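Long-range contacts in homoserine dehydrogenase (Staphylococcus aureus M1064, PDB 4PG7), which catalyses the NAD(P)-dependent interconversion of homoserine and aspartate semialdehyde, a hydride-transfer step in the aspartic acid pathway: residues Val39-Glu43 and Asn74-Tyr78; Phe234-Ile238 and Ile273-Val279. All coordinates share one frame; numbering follows the deposited sequence. Where two conformers were deposited one is given.

Contact 1 (Val39-Glu43 and Asn74-Tyr78)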
loop_
_atom_site.group_PDB
_atom_site.type_symbol
_atom_site.label_atom_id
_atom_site.label_comp_id
_atom_site.label_asym_id
_atom_site.label_seq_id
_atom_site.Cartn_x
_atom_site.Cartn_y
_atom_site.Cartn_z
ATOM N N VAL A 39 -24.889 7.939 -10.882
ATOM C CA VAL A 39 -25.987 8.908 -10.948
ATOM C C VAL A 39 -26.325 9.401 -9.542
ATOM O O VAL A 39 -26.376 10.607 -9.309
ATOM C CB VAL A 39 -27.230 8.302 -11.632
ATOM C CG1 VAL A 39 -28.440 9.216 -11.482
ATOM C CG2 VAL A 39 -26.937 8.057 -13.116
ATOM N N LYS A 40 -26.523 8.466 -8.608
ATOM C CA LYS A 40 -26.875 8.813 -7.227
ATOM C C LYS A 40 -25.837 9.719 -6.582
ATOM O O LYS A 40 -26.179 10.708 -5.925
ATOM C CB LYS A 40 -27.046 7.552 -6.383
ATOM N N ILE A 41 -24.572 9.404 -6.801
ATOM C CA ILE A 41 -23.490 10.199 -6.234
ATOM C C ILE A 41 -23.488 11.620 -6.790
ATOM O O ILE A 41 -23.298 12.583 -6.042
ATOM C CB ILE A 41 -22.120 9.543 -6.458
ATOM C CG1 ILE A 41 -22.002 8.263 -5.617
ATOM C CG2 ILE A 41 -20.999 10.514 -6.093
ATOM C CD1 ILE A 41 -20.814 7.391 -5.976
ATOM N N ILE A 42 -23.674 11.754 -8.100
ATOM C CA ILE A 42 -23.768 13.083 -8.710
ATOM C C ILE A 42 -24.976 13.856 -8.163
ATOM O O ILE A 42 -24.842 15.025 -7.796
ATOM C CB ILE A 42 -23.831 13.000 -10.251
ATOM C CG1 ILE A 42 -22.482 12.526 -10.798
ATOM C CG2 ILE A 42 -24.205 14.358 -10.854
ATOM C CD1 ILE A 42 -22.564 11.959 -12.197
ATOM N N GLU A 43 -26.138 13.213 -8.098
ATOM C CA GLU A 43 -27.334 13.873 -7.556
ATOM C C GLU A 43 -27.090 14.417 -6.154
ATOM O O GLU A 43 -27.312 15.596 -5.881
ATOM C CB GLU A 43 -28.518 12.911 -7.497
ATOM C CG GLU A 43 -29.200 12.682 -8.833
ATOM C CD GLU A 43 -30.321 11.676 -8.750
ATOM O OE1 GLU A 43 -30.629 11.213 -7.631
ATOM O OE2 GLU A 43 -30.905 11.350 -9.804
ATOM N N ASN A 74 -35.954 8.003 -9.814
ATOM C CA ASN A 74 -34.938 9.018 -10.016
ATOM C C ASN A 74 -34.429 8.937 -11.467
ATOM O O ASN A 74 -34.217 9.968 -12.121
ATOM C CB ASN A 74 -33.817 8.900 -8.974
ATOM C CG ASN A 74 -32.832 7.777 -9.281
ATOM O OD1 ASN A 74 -33.211 6.611 -9.437
ATOM N ND2 ASN A 74 -31.561 8.134 -9.398
ATOM N N ILE A 75 -34.338 7.712 -11.985
ATOM C CA ILE A 75 -33.826 7.474 -13.334
ATOM C C ILE A 75 -34.739 8.038 -14.397
ATOM O O ILE A 75 -34.248 8.575 -15.387
ATOM C CB ILE A 75 -33.580 5.980 -13.648
ATOM C CG1 ILE A 75 -32.607 5.361 -12.635
ATOM C CG2 ILE A 75 -33.041 5.820 -15.069
ATOM C CD1 ILE A 75 -31.258 6.052 -12.523
ATOM N N SER A 76 -36.050 7.957 -14.183
ATOM C CA SER A 76 -36.996 8.485 -15.159
ATOM C C SER A 76 -36.850 9.998 -15.378
ATOM O O SER A 76 -37.448 10.518 -16.304
ATOM C CB SER A 76 -38.445 8.136 -14.781
ATOM O OG SER A 76 -38.888 8.842 -13.623
ATOM N N GLN A 77 -36.059 10.700 -14.567
ATOM C CA GLN A 77 -35.855 12.143 -14.766
ATOM C C GLN A 77 -34.849 12.408 -15.894
ATOM O O GLN A 77 -34.795 13.493 -16.436
ATOM C CB GLN A 77 -35.334 12.792 -13.473
ATOM N N TYR A 78 -34.047 11.406 -16.231
ATOM C CA TYR A 78 -32.987 11.560 -17.212
ATOM C C TYR A 78 -33.447 11.101 -18.576
ATOM O O TYR A 78 -34.356 10.295 -18.720
ATOM C CB TYR A 78 -31.718 10.799 -16.776
ATOM C CG TYR A 78 -31.224 11.284 -15.448
ATOM C CD1 TYR A 78 -30.464 12.433 -15.358
ATOM C CD2 TYR A 78 -31.553 10.619 -14.270
ATOM C CE1 TYR A 78 -30.017 12.895 -14.139
ATOM C CE2 TYR A 78 -31.104 11.076 -13.039
ATOM C CZ TYR A 78 -30.335 12.216 -12.981
ATOM O OH TYR A 78 -29.868 12.704 -11.775
#

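Contact 2 (Phe234-Ile238 and Ile273-Val279)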
loop_
_atom_site.group_PDB
_atom_site.type_symbol
_atom_site.label_atom_id
_atom_site.label_comp_id
_atom_site.label_asym_id
_atom_site.label_seq_id
_atom_site.Cartn_x
_atom_site.Cartn_y
_atom_site.Cartn_z
ATOM N N PHE A 234 5.361 -1.416 -15.801
ATOM C CA PHE A 234 6.477 -1.491 -16.718
ATOM C C PHE A 234 6.287 -0.663 -17.978
ATOM O O PHE A 234 7.205 -0.608 -18.794
ATOM C CB PHE A 234 6.695 -2.931 -17.164
ATOM C CG PHE A 234 6.819 -3.912 -16.044
ATOM C CD1 PHE A 234 7.685 -3.674 -14.988
ATOM C CD2 PHE A 234 6.118 -5.110 -16.079
ATOM C CE1 PHE A 234 7.807 -4.591 -13.964
ATOM C CE2 PHE A 234 6.253 -6.036 -15.061
ATOM C CZ PHE A 234 7.100 -5.779 -14.006
ATOM N N ASN A 235 5.108 -0.053 -18.152
ATOM C CA ASN A 235 4.770 0.655 -19.383
ATOM C C ASN A 235 4.935 -0.222 -20.626
ATOM O O ASN A 235 5.319 0.248 -21.686
ATOM C CB ASN A 235 5.593 1.936 -19.504
ATOM C CG ASN A 235 5.537 2.788 -18.247
ATOM O OD1 ASN A 235 4.475 2.963 -17.651
ATOM N ND2 ASN A 235 6.682 3.322 -17.840
ATOM N N GLN A 236 4.629 -1.505 -20.478
ATOM C CA GLN A 236 4.692 -2.453 -21.579
ATOM C C GLN A 236 3.329 -3.066 -21.747
ATOM O O GLN A 236 2.666 -3.384 -20.774
ATOM C CB GLN A 236 5.679 -3.575 -21.276
ATOM C CG GLN A 236 7.128 -3.129 -21.187
ATOM C CD GLN A 236 7.717 -2.758 -22.531
ATOM O OE1 GLN A 236 8.310 -1.695 -22.682
ATOM N NE2 GLN A 236 7.557 -3.629 -23.514
ATOM N N VAL A 237 2.947 -3.278 -22.994
ATOM C CA VAL A 237 1.699 -3.907 -23.323
ATOM C C VAL A 237 1.949 -5.380 -23.562
ATOM O O VAL A 237 2.710 -5.727 -24.444
ATOM C CB VAL A 237 1.109 -3.293 -24.608
ATOM C CG1 VAL A 237 -0.066 -4.111 -25.110
ATOM C CG2 VAL A 237 0.708 -1.842 -24.373
ATOM N N ILE A 238 1.296 -6.244 -22.794
ATOM C CA ILE A 238 1.279 -7.672 -23.110
ATOM C C ILE A 238 -0.143 -8.088 -23.401
ATOM O O ILE A 238 -1.072 -7.416 -22.992
ATOM C CB ILE A 238 1.868 -8.534 -21.970
ATOM C CG1 ILE A 238 0.982 -8.517 -20.718
ATOM C CG2 ILE A 238 3.271 -8.062 -21.637
ATOM C CD1 ILE A 238 1.475 -9.441 -19.620
ATOM N N ILE A 273 7.582 -10.197 -14.249
ATOM C CA ILE A 273 9.028 -9.965 -14.137
ATOM C C ILE A 273 9.514 -9.279 -15.417
ATOM O O ILE A 273 9.297 -9.785 -16.512
ATOM C CB ILE A 273 9.784 -11.295 -13.943
ATOM C CG1 ILE A 273 9.264 -12.037 -12.703
ATOM C CG2 ILE A 273 11.280 -11.036 -13.821
ATOM C CD1 ILE A 273 9.759 -13.464 -12.565
ATOM N N TYR A 274 10.143 -8.118 -15.269
ATOM C CA TYR A 274 10.595 -7.320 -16.398
ATOM C C TYR A 274 12.108 -7.425 -16.456
ATOM O O TYR A 274 12.792 -6.801 -15.660
ATOM C CB TYR A 274 10.167 -5.865 -16.214
ATOM C CG TYR A 274 10.449 -4.918 -17.370
ATOM C CD1 TYR A 274 10.415 -5.350 -18.696
ATOM C CD2 TYR A 274 10.682 -3.565 -17.133
ATOM C CE1 TYR A 274 10.640 -4.468 -19.741
ATOM C CE2 TYR A 274 10.901 -2.678 -18.172
ATOM C CZ TYR A 274 10.884 -3.136 -19.475
ATOM O OH TYR A 274 11.110 -2.257 -20.508
ATOM N N GLU A 275 12.603 -8.242 -17.384
ATOM C CA GLU A 275 14.041 -8.512 -17.555
ATOM C C GLU A 275 14.429 -8.320 -19.021
ATOM O O GLU A 275 13.773 -8.863 -19.913
ATOM C CB GLU A 275 14.397 -9.946 -17.120
ATOM C CG GLU A 275 14.445 -10.168 -15.615
ATOM N N ASN A 276 15.482 -7.535 -19.258
ATOM C CA ASN A 276 16.080 -7.351 -20.596
ATOM C C ASN A 276 15.091 -6.918 -21.680
ATOM O O ASN A 276 14.990 -7.540 -22.738
ATOM C CB ASN A 276 16.811 -8.630 -21.014
ATOM C CG ASN A 276 17.967 -8.965 -20.088
ATOM O OD1 ASN A 276 18.691 -8.078 -19.626
ATOM N ND2 ASN A 276 18.146 -10.250 -19.814
ATOM N N GLY A 277 14.340 -5.863 -21.393
ATOM C CA GLY A 277 13.324 -5.368 -22.324
ATOM C C GLY A 277 12.025 -6.171 -22.432
ATOM O O GLY A 277 11.107 -5.731 -23.126
ATOM N N LYS A 278 11.923 -7.316 -21.748
ATOM C CA LYS A 278 10.749 -8.210 -21.889
ATOM C C LYS A 278 10.046 -8.535 -20.557
ATOM O O LYS A 278 10.689 -8.695 -19.524
ATOM C CB LYS A 278 11.163 -9.513 -22.561
ATOM N N VAL A 279 8.720 -8.647 -20.601
ATOM C CA VAL A 279 7.919 -9.030 -19.440
ATOM C C VAL A 279 7.594 -10.520 -19.496
ATOM O O VAL A 279 7.047 -10.992 -20.479
ATOM C CB VAL A 279 6.587 -8.238 -19.400
ATOM C CG1 VAL A 279 5.718 -8.664 -18.209
ATOM C CG2 VAL A 279 6.849 -6.735 -19.370
HETATM O O HOH W 1 7.896 -6.050 -22.930
#

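Contact 1 (Val39-Glu43 and Asn74-Tyr78)
Glu43 and Tyr78 meet at a slant with their flat groups nearly coplanar, the carboxylate and phenol planes 15° apart, and Glu43 OE2 sits at the ring's edge, 2.6 Å from Tyr78 OH. The phenol donates to OE2 through that oxygen's anti lone pair, the one directed away from OE1. An extended side chain beyond CG carries the carboxylate of Glu43 out from helix 33-53 (chi2 177°), and its CG lies 3.0 Å from Tyr78 OH. Asn74 comes to the same oxygen from another direction. Its amide plane stands 86° from the carboxylate, almost perpendicular, and Asn74 ND2 gives Glu43 OE2 a weak hydrogen bond of 3.3 Å. One turn earlier on the helix, Val39 approaches the ring obliquely, Val39 CG1 lying 3.6 Å from Tyr78 CE2, while the same methyl reaches Ile75 CD1 at 4.4 Å. Val39 also packs on Leu28, and Tyr78 on Ile59 and Ile62, so the contact ties the loop leading to strand 80-81 onto helix 33-53 of the NAD-binding domain, Rossmann-type as its parallel sheet suggests, with a probable glycine-rich turn before that helix. The chemistry is that of a carboxylate oxygen held by two neutral donors, one bond short and one weak, which would probably favour its ionised form and fix the rotation of the phenol hydroxyl.

Contact 2 (Phe234-Ile238 and Ile273-Val279)
Tyr274 swings its ring out opposite its own backbone N (chi1 -175°), and Phe234 turns its CG to the side of the backbone N (chi1 -53°); these torsions help lay the two side chains alongside one another, running opposite ways. The setting is a beta hairpin, strands 264-275 and 278-289 joined by a type I' turn from Glu275 to Lys278, lying beside the loop that leaves helix 220-234. The aromatic pair is oblique, with centroids 5.1 Å apart and planes at 37°. It includes a CH-pi contact, in which Tyr274 CB stands over the face of the Phe234 ring, 3.6 Å from the centroid. In return, Phe234 CB lies over one face of the Tyr274 ring, offset toward its rim.

Across the hairpin, Val279 supplies the second apolar group. Val279 CG2 reaches Phe234 CD2 at 3.7 Å and also touches Gln236 CB, while Val279 CB meets Ile238 CG2 at 4.0 Å, the two side chains roughly perpendicular. Alternate residues Phe234, Gln236 and Ile238 thus point toward the hairpin, whereas Val237 packs on helix 129-141. Phe234 also touches Ile171 of strand 171-177 and Ile238 packs back on Val227 and Ser230, so the contact joins the end of a helix to the mixed sheet it lies against.

Gln236 CG lies obliquely beside the Tyr274 ring, and the amide beyond it is turned not far from the plane of that ring. No direct hydrogen bond spans the two segments. Between them a water donates to Gly277 O at 3.2 Å; its bond from Gln236 NE2 is weak and doubtful.

From the N terminus, the chain runs through strand 22-29 into helix 33-53; contact 1 then closes the loop that passes through the rest of that helix and strand 55-63, bringing residues 74-78 back to the helix just before strand 80-81. It is complete well before contact 2 opens at residue 234, at the end of helix 220-234. The second loop passes through strand 244-245, helix 253-262 and strand 264-275, and closes at the hairpin. The two loops therefore follow in series, neither nested nor crossed. Their centres lie about 43 Å apart on opposite sides of the chain's centre: contact 1 belongs to the six-stranded parallel sheet and its helix, contact 2 joins helix 220-234 to the mixed sheet.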